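Local coordinates for protein dipicolinate synthase subunit A (Bacillus halodurans, PDB 3D4O) that probably forms, with its partner subunit, the dipicolinate synthase that oxidises a dihydrodipicolinate-type precursor to dipicolinic acid, the calcium chelator of bacterial spores, at residues C[99-105]-C[119-125]; C[230-234]-C[257-261]. All coordinates share one frame; numbering follows the deposited sequence.

Interaction 1 (C[99-105]-C[119-125]); sequences VVYSGIS and TLVKLME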
ATOM      1  N   VAL C  99       6.698  38.023  -0.593  1.00 36.74           N
ATOM      2  CA  VAL C  99       5.555  37.117  -0.459  1.00 36.19           C
ATOM      3  C   VAL C  99       5.997  35.769   0.103  1.00 35.18           C
ATOM      4  O   VAL C  99       7.044  35.216  -0.251  1.00 33.04           O
ATOM      5  CB  VAL C  99       4.832  36.904  -1.826  1.00 35.13           C
ATOM      6  CG1 VAL C  99       3.689  35.919  -1.711  1.00 34.86           C
ATOM      7  CG2 VAL C  99       4.354  38.233  -2.372  1.00 35.61           C
ATOM      8  N   VAL C 100       5.162  35.271   0.999  1.00 34.58           N
ATOM      9  CA  VAL C 100       5.392  34.000   1.631  1.00 33.75           C
ATOM     10  C   VAL C 100       4.470  33.010   0.995  1.00 33.22           C
ATOM     11  O   VAL C 100       3.284  33.276   0.835  1.00 32.76           O
ATOM     12  CB  VAL C 100       5.069  34.059   3.119  1.00 32.76           C
ATOM     13  CG1 VAL C 100       5.382  32.718   3.750  1.00 32.87           C
ATOM     14  CG2 VAL C 100       5.851  35.176   3.769  1.00 32.12           C
ATOM     15  N   TYR C 101       5.035  31.875   0.609  1.00 33.37           N
ATOM     16  CA  TYR C 101       4.270  30.777  -0.016  1.00 34.46           C
ATOM     17  C   TYR C 101       4.243  29.534   0.849  1.00 35.19           C
ATOM     18  O   TYR C 101       5.260  29.045   1.319  1.00 37.50           O
ATOM     19  CB  TYR C 101       4.847  30.381  -1.409  1.00 34.17           C
ATOM     20  CG  TYR C 101       4.661  31.423  -2.488  1.00 33.89           C
ATOM     21  CD1 TYR C 101       5.606  32.417  -2.689  1.00 35.45           C
ATOM     22  CD2 TYR C 101       3.536  31.397  -3.322  1.00 36.43           C
ATOM     23  CE1 TYR C 101       5.438  33.380  -3.678  1.00 35.22           C
ATOM     24  CE2 TYR C 101       3.351  32.349  -4.308  1.00 35.34           C
ATOM     25  CZ  TYR C 101       4.306  33.343  -4.480  1.00 35.55           C
ATOM     26  OH  TYR C 101       4.151  34.288  -5.463  1.00 36.63           O
ATOM     27  N   SER C 102       3.057  29.002   1.028  1.00 35.55           N
ATOM     28  CA  SER C 102       2.905  27.774   1.792  1.00 35.84           C
ATOM     29  C   SER C 102       1.886  26.861   1.096  1.00 35.85           C
ATOM     30  O   SER C 102       1.361  27.163   0.017  1.00 34.93           O
ATOM     31  CB  SER C 102       2.444  28.112   3.220  1.00 36.22           C
ATOM     32  OG  SER C 102       2.438  26.976   4.060  1.00 37.59           O
ATOM     33  N   GLY C 103       1.628  25.733   1.730  1.00 37.36           N
ATOM     34  CA  GLY C 103       0.589  24.805   1.257  1.00 38.02           C
ATOM     35  C   GLY C 103      -0.633  25.264   2.030  1.00 39.55           C
ATOM     36  O   GLY C 103      -1.627  25.774   1.477  1.00 38.43           O
ATOM     37  N   ILE C 104      -0.488  25.129   3.340  1.00 41.31           N
ATOM     38  CA  ILE C 104      -1.498  25.544   4.314  1.00 42.71           C
ATOM     39  C   ILE C 104      -0.889  26.500   5.297  1.00 43.69           C
ATOM     40  O   ILE C 104       0.303  26.786   5.273  1.00 44.46           O
ATOM     41  CB  ILE C 104      -2.107  24.350   5.121  1.00 43.33           C
ATOM     42  CG1 ILE C 104      -1.083  23.689   6.044  1.00 46.58           C
ATOM     43  CG2 ILE C 104      -2.704  23.278   4.200  1.00 41.75           C
ATOM     44  CD1 ILE C 104      -1.530  22.290   6.540  1.00 42.38           C
ATOM     45  N   SER C 105      -1.732  26.994   6.177  1.00 44.62           N
ATOM     46  CA  SER C 105      -1.269  27.877   7.249  1.00 44.96           C
ATOM     47  C   SER C 105      -1.860  27.433   8.573  1.00 45.40           C
ATOM     48  O   SER C 105      -2.401  26.334   8.712  1.00 45.70           O
ATOM     49  CB  SER C 105      -1.653  29.335   6.994  1.00 44.28           C
ATOM     50  OG  SER C 105      -1.012  30.225   7.918  1.00 43.34           O
ATOM     51  N   THR C 119       2.053  39.450   2.497  1.00 41.06           N
ATOM     52  CA  THR C 119       1.095  38.603   1.772  1.00 40.76           C
ATOM     53  C   THR C 119       1.474  37.152   1.910  1.00 40.88           C
ATOM     54  O   THR C 119       2.636  36.783   1.843  1.00 41.88           O
ATOM     55  CB  THR C 119       1.003  38.989   0.286  1.00 40.55           C
ATOM     56  OG1 THR C 119       0.446  40.311   0.181  1.00 39.17           O
ATOM     57  CG2 THR C 119       0.121  38.011  -0.485  1.00 38.35           C
ATOM     58  N   LEU C 120       0.452  36.338   2.115  1.00 41.14           N
ATOM     59  CA  LEU C 120       0.606  34.898   2.241  1.00 40.37           C
ATOM     60  C   LEU C 120      -0.252  34.167   1.239  1.00 40.86           C
ATOM     61  O   LEU C 120      -1.461  34.379   1.143  1.00 42.05           O
ATOM     62  CB  LEU C 120       0.213  34.446   3.643  1.00 40.04           C
ATOM     63  CG  LEU C 120       0.203  32.957   3.951  1.00 40.56           C
ATOM     64  CD1 LEU C 120       1.615  32.364   3.925  1.00 38.38           C
ATOM     65  CD2 LEU C 120      -0.456  32.756   5.301  1.00 39.70           C
ATOM     66  N   VAL C 121       0.416  33.300   0.493  1.00 39.92           N
ATOM     67  CA  VAL C 121      -0.222  32.445  -0.482  1.00 38.32           C
ATOM     68  C   VAL C 121      -0.193  30.998  -0.012  1.00 37.96           C
ATOM     69  O   VAL C 121       0.842  30.385   0.166  1.00 37.18           O
ATOM     70  CB  VAL C 121       0.442  32.576  -1.855  1.00 38.18           C
ATOM     71  CG1 VAL C 121      -0.180  31.587  -2.829  1.00 39.45           C
ATOM     72  CG2 VAL C 121       0.299  33.989  -2.363  1.00 35.61           C
ATOM     73  N   LYS C 122      -1.384  30.477   0.187  1.00 39.09           N
ATOM     74  CA  LYS C 122      -1.592  29.111   0.601  1.00 40.28           C
ATOM     75  C   LYS C 122      -1.971  28.337  -0.646  1.00 40.44           C
ATOM     76  O   LYS C 122      -3.129  28.370  -1.089  1.00 41.53           O
ATOM     77  CB  LYS C 122      -2.712  29.036   1.643  1.00 41.36           C
ATOM     78  CG  LYS C 122      -2.352  29.645   2.996  1.00 46.64           C
ATOM     79  CD  LYS C 122      -3.558  29.708   3.915  1.00 51.76           C
ATOM     80  CE  LYS C 122      -4.396  30.974   3.704  1.00 55.73           C
ATOM     81  NZ  LYS C 122      -3.715  32.213   4.198  1.00 62.99           N
ATOM     82  N   LEU C 123      -0.984  27.640  -1.197  1.00 38.60           N
ATOM     83  CA  LEU C 123      -1.158  26.938  -2.466  1.00 38.25           C
ATOM     84  C   LEU C 123      -2.263  25.913  -2.442  1.00 38.05           C
ATOM     85  O   LEU C 123      -2.871  25.624  -3.491  1.00 39.59           O
ATOM     86  CB  LEU C 123       0.156  26.287  -2.953  1.00 38.27           C
ATOM     87  CG  LEU C 123       1.274  27.306  -3.286  1.00 40.04           C
ATOM     88  CD1 LEU C 123       2.556  26.582  -3.723  1.00 38.19           C
ATOM     89  CD2 LEU C 123       0.832  28.358  -4.348  1.00 36.41           C
HETATM   90  N   MSE C 124      -2.575  25.396  -1.264  1.00 37.68           N
HETATM   91  CA  MSE C 124      -3.598  24.334  -1.166  1.00 40.14           C
HETATM   92  C   MSE C 124      -5.017  24.882  -1.261  1.00 40.62           C
HETATM   93  O   MSE C 124      -5.970  24.125  -1.344  1.00 42.50           O
HETATM   94  CB  MSE C 124      -3.411  23.451   0.070  1.00 40.77           C
HETATM   95  CG  MSE C 124      -2.139  22.602  -0.021  1.00 40.86           C
HETATM   96 SE   MSE C 124      -2.297  21.251  -1.448  0.75 48.31          SE
HETATM   97  CE  MSE C 124      -3.540  20.190  -0.435  1.00 60.03           C
ATOM     98  N   GLU C 125      -5.142  26.196  -1.293  1.00 40.72           N
ATOM     99  CA  GLU C 125      -6.462  26.822  -1.462  1.00 41.20           C
ATOM    100  C   GLU C 125      -6.815  26.945  -2.931  1.00 40.98           C
ATOM    101  O   GLU C 125      -7.899  27.400  -3.279  1.00 40.56           O
ATOM    102  CB  GLU C 125      -6.536  28.197  -0.811  1.00 41.28           C
ATOM    103  CG  GLU C 125      -6.626  28.065   0.668  1.00 45.24           C
ATOM    104  CD  GLU C 125      -6.694  29.383   1.389  1.00 45.98           C
ATOM    105  OE1 GLU C 125      -6.595  30.457   0.763  1.00 49.43           O
ATOM    106  OE2 GLU C 125      -6.822  29.319   2.620  1.00 52.91           O
TER
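Strands 99-102 and 119-122 pair in parallel at one margin of the N-terminal Rossmann-like sheet, with helix 107-116 making the beta-alpha-beta crossover between them; 119-122 is the outermost strand within this chain. Val100 takes a bond from Val121 N to its O (2.9 Å) and gives its own N to Thr119 O. Ser102 repeats the pattern, its N reaching Val121 O at 2.7 Å while its O accepts Leu123 N. All four N-H groups point almost straight at their acceptors. The pairing continues past the strands, where Met124 N, inside the short 3-10 segment 123-125, bonds to Gly103 O (2.9 Å), tilted a little from the carbonyl plane.

On the side of the sheet that carries Tyr101, the ring lies alongside Val121 and the two side chains point the same way; CD2 of Tyr101 is 3.6 Å from Val121 CB. One methyl of Val121, CG2, meets Val99 CG1, and CD2 of Leu123 comes to the ring edge near its plane. Helix 274-289 closes over this face, bringing Leu285, Leu288 and Leu289 against Tyr101.

The other side faces helix 107-116. Leu120 splits its branches there: CD1 rests on Val100 CG1 (3.8 Å), and CD2 reaches the hydroxyl end of Ser105. Both valine and leucine also touch Met113 of the helix. Lys122 lays its aliphatic chain along Ser105, and bends at chi3 and chi4 fold its amine end back toward Leu120 of its own strand. In the turn after the first strand, the hydroxyl of Ser102 stands anti to its own N (chi1 -173°), which puts OG 2.5 Å from Ile104 O, a separation too short for the bond to be trusted.

Interaction 2 (C[230-234]-C[257-261]); sequences VLAEM and KRGIK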
ATOM      1  N   VAL C 230     -18.827   7.291  18.173  1.00 39.06           N
ATOM      2  CA  VAL C 230     -18.716   6.673  16.856  1.00 39.09           C
ATOM      3  C   VAL C 230     -17.767   5.496  16.995  1.00 39.18           C
ATOM      4  O   VAL C 230     -18.078   4.349  16.654  1.00 39.45           O
ATOM      5  CB  VAL C 230     -18.182   7.662  15.808  1.00 39.49           C
ATOM      6  CG1 VAL C 230     -17.838   6.942  14.508  1.00 39.46           C
ATOM      7  CG2 VAL C 230     -19.229   8.757  15.568  1.00 41.63           C
ATOM      8  N   LEU C 231     -16.593   5.823  17.488  1.00 38.02           N
ATOM      9  CA  LEU C 231     -15.550   4.832  17.732  1.00 39.01           C
ATOM     10  C   LEU C 231     -16.082   3.657  18.551  1.00 40.04           C
ATOM     11  O   LEU C 231     -15.779   2.512  18.252  1.00 42.37           O
ATOM     12  CB  LEU C 231     -14.319   5.450  18.432  1.00 37.51           C
ATOM     13  CG  LEU C 231     -13.421   6.348  17.565  1.00 37.95           C
ATOM     14  CD1 LEU C 231     -12.412   7.136  18.392  1.00 35.94           C
ATOM     15  CD2 LEU C 231     -12.706   5.560  16.516  1.00 37.51           C
ATOM     16  N   ALA C 232     -16.907   3.941  19.548  1.00 38.60           N
ATOM     17  CA  ALA C 232     -17.410   2.891  20.436  1.00 38.16           C
ATOM     18  C   ALA C 232     -18.227   1.806  19.707  1.00 38.10           C
ATOM     19  O   ALA C 232     -18.284   0.651  20.138  1.00 36.02           O
ATOM     20  CB  ALA C 232     -18.236   3.492  21.565  1.00 36.77           C
ATOM     21  N   GLU C 233     -18.823   2.185  18.592  1.00 39.07           N
ATOM     22  CA  GLU C 233     -19.675   1.262  17.805  1.00 41.25           C
ATOM     23  C   GLU C 233     -18.940   0.551  16.689  1.00 40.23           C
ATOM     24  O   GLU C 233     -19.454  -0.366  16.053  1.00 41.39           O
ATOM     25  CB  GLU C 233     -20.882   2.021  17.234  1.00 43.38           C
ATOM     26  CG  GLU C 233     -22.005   2.154  18.274  1.00 48.06           C
ATOM     27  CD  GLU C 233     -22.611   0.795  18.593  1.00 53.02           C
ATOM     28  OE1 GLU C 233     -22.958   0.066  17.635  1.00 57.26           O
ATOM     29  OE2 GLU C 233     -22.712   0.441  19.793  1.00 59.60           O
HETATM   30  N   MSE C 234     -17.717   0.975  16.458  1.00 38.69           N
HETATM   31  CA  MSE C 234     -16.908   0.398  15.361  1.00 38.83           C
HETATM   32  C   MSE C 234     -16.351  -0.959  15.698  1.00 37.27           C
HETATM   33  O   MSE C 234     -16.209  -1.283  16.855  1.00 33.62           O
HETATM   34  CB  MSE C 234     -15.733   1.310  15.001  1.00 38.66           C
HETATM   35  CG  MSE C 234     -16.142   2.466  14.149  1.00 40.37           C
HETATM   36 SE   MSE C 234     -14.679   3.721  13.830  0.75 40.42          SE
HETATM   37  CE  MSE C 234     -13.164   2.634  14.239  1.00 46.43           C
ATOM     38  N   LYS C 257      -7.691   4.322  23.606  1.00 43.49           N
ATOM     39  CA  LYS C 257      -8.241   3.720  24.806  1.00 44.22           C
ATOM     40  C   LYS C 257      -9.026   2.447  24.495  1.00 45.07           C
ATOM     41  O   LYS C 257      -8.934   1.467  25.227  1.00 44.91           O
ATOM     42  CB  LYS C 257      -9.135   4.709  25.561  1.00 44.34           C
ATOM     43  N   ARG C 258      -9.788   2.445  23.411  1.00 45.89           N
ATOM     44  CA  ARG C 258     -10.585   1.254  23.105  1.00 47.21           C
ATOM     45  C   ARG C 258      -9.895   0.342  22.101  1.00 46.10           C
ATOM     46  O   ARG C 258     -10.491  -0.590  21.560  1.00 46.54           O
ATOM     47  CB  ARG C 258     -12.013   1.592  22.652  1.00 48.19           C
ATOM     48  CG  ARG C 258     -12.142   2.093  21.259  1.00 53.03           C
ATOM     49  CD  ARG C 258     -13.367   1.474  20.624  1.00 60.20           C
ATOM     50  NE  ARG C 258     -13.219   0.015  20.512  1.00 63.48           N
ATOM     51  CZ  ARG C 258     -14.099  -0.799  19.931  1.00 60.47           C
ATOM     52  NH1 ARG C 258     -15.205  -0.316  19.399  1.00 56.26           N
ATOM     53  NH2 ARG C 258     -13.864  -2.103  19.882  1.00 57.78           N
ATOM     54  N   GLY C 259      -8.627   0.624  21.875  1.00 45.30           N
ATOM     55  CA  GLY C 259      -7.798  -0.194  21.001  1.00 44.58           C
ATOM     56  C   GLY C 259      -8.080  -0.133  19.513  1.00 43.45           C
ATOM     57  O   GLY C 259      -7.795  -1.076  18.771  1.00 42.87           O
ATOM     58  N   ILE C 260      -8.683   0.957  19.070  1.00 43.17           N
ATOM     59  CA  ILE C 260      -8.866   1.163  17.637  1.00 42.11           C
ATOM     60  C   ILE C 260      -7.599   1.849  17.132  1.00 41.42           C
ATOM     61  O   ILE C 260      -7.166   2.836  17.705  1.00 41.18           O
ATOM     62  CB  ILE C 260     -10.061   2.070  17.294  1.00 42.09           C
ATOM     63  CG1 ILE C 260     -11.380   1.469  17.773  1.00 45.43           C
ATOM     64  CG2 ILE C 260     -10.114   2.308  15.794  1.00 43.10           C
ATOM     65  CD1 ILE C 260     -11.820   0.255  17.021  1.00 48.46           C
ATOM     66  N   LYS C 261      -6.983   1.281  16.105  1.00 41.46           N
ATOM     67  CA  LYS C 261      -5.791   1.879  15.464  1.00 41.51           C
ATOM     68  C   LYS C 261      -6.203   3.049  14.572  1.00 39.44           C
ATOM     69  O   LYS C 261      -6.886   2.890  13.558  1.00 40.47           O
ATOM     70  CB  LYS C 261      -5.035   0.852  14.616  1.00 42.42           C
ATOM     71  CG  LYS C 261      -3.745   1.386  14.005  1.00 47.51           C
ATOM     72  CD  LYS C 261      -2.919   0.257  13.396  1.00 56.88           C
ATOM     73  CE  LYS C 261      -1.515   0.726  12.959  1.00 59.86           C
ATOM     74  NZ  LYS C 261      -0.648  -0.393  12.481  1.00 62.23           N
TER
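Arg258, Ile260 and Met234 carry this contact, in which the turn after helix 252-257 meets the C-terminal end of helix 228-233. A single nitrogen of the arginine does the polar work. NH1 donates to Leu231 O at 3.1 Å, in a bent bond whose acceptor lies 20° out of the guanidinium plane, and more weakly to Met234 O at 2.9 Å. Leu231 O also receives Met234 N, so the arginine supplies a second donor to a carbonyl already used by the helix's last turn. Bends at chi2 and chi3 (-64°) bring the guanidinium back over Ile260, whose CD1 sits 3.7 Å above the plane, over its centre.

Beneath that, Ile260 and Met234, a selenomethionine, meet obliquely. Met234 CE presses tightly on Ile260 CG2 at 3.4 Å and also touches CD1, while Leu231 CD2 approaches the same CG2 more loosely, at 4.2 Å. A leucine in place of Arg258 would probably leave Met234 O without this weak donor and Leu231 O with only its helical one.

Gly259, with positive phi, ends helix 252-257 in a Schellman motif and turns the chain toward strand 261-264. Around the contact, Leu231 packs on Tyr254 and Ala255 of that helix, and Met234 rests on Val240 of the neighbouring strand 239-242.

The two contacts stand on opposite sides of the chain's centre, their own centres 36 Å apart and their nearest atoms about 21 Å apart, without touching. They come in series: interaction 1 is complete before interaction 2 begins, and each belongs to a different Rossmann-like family region. Both parallel sheets run in the order 3-2-1-4-5-6, and both contacts concern the end where the fifth and sixth strands lie: interaction 1 pairs those strands directly, whereas 257-261 leads into the sixth strand, 261-264, of the second sheet. Helix 274-289, late in the chain, returns to cover the first sheet beside interaction 1, tying the two halves together.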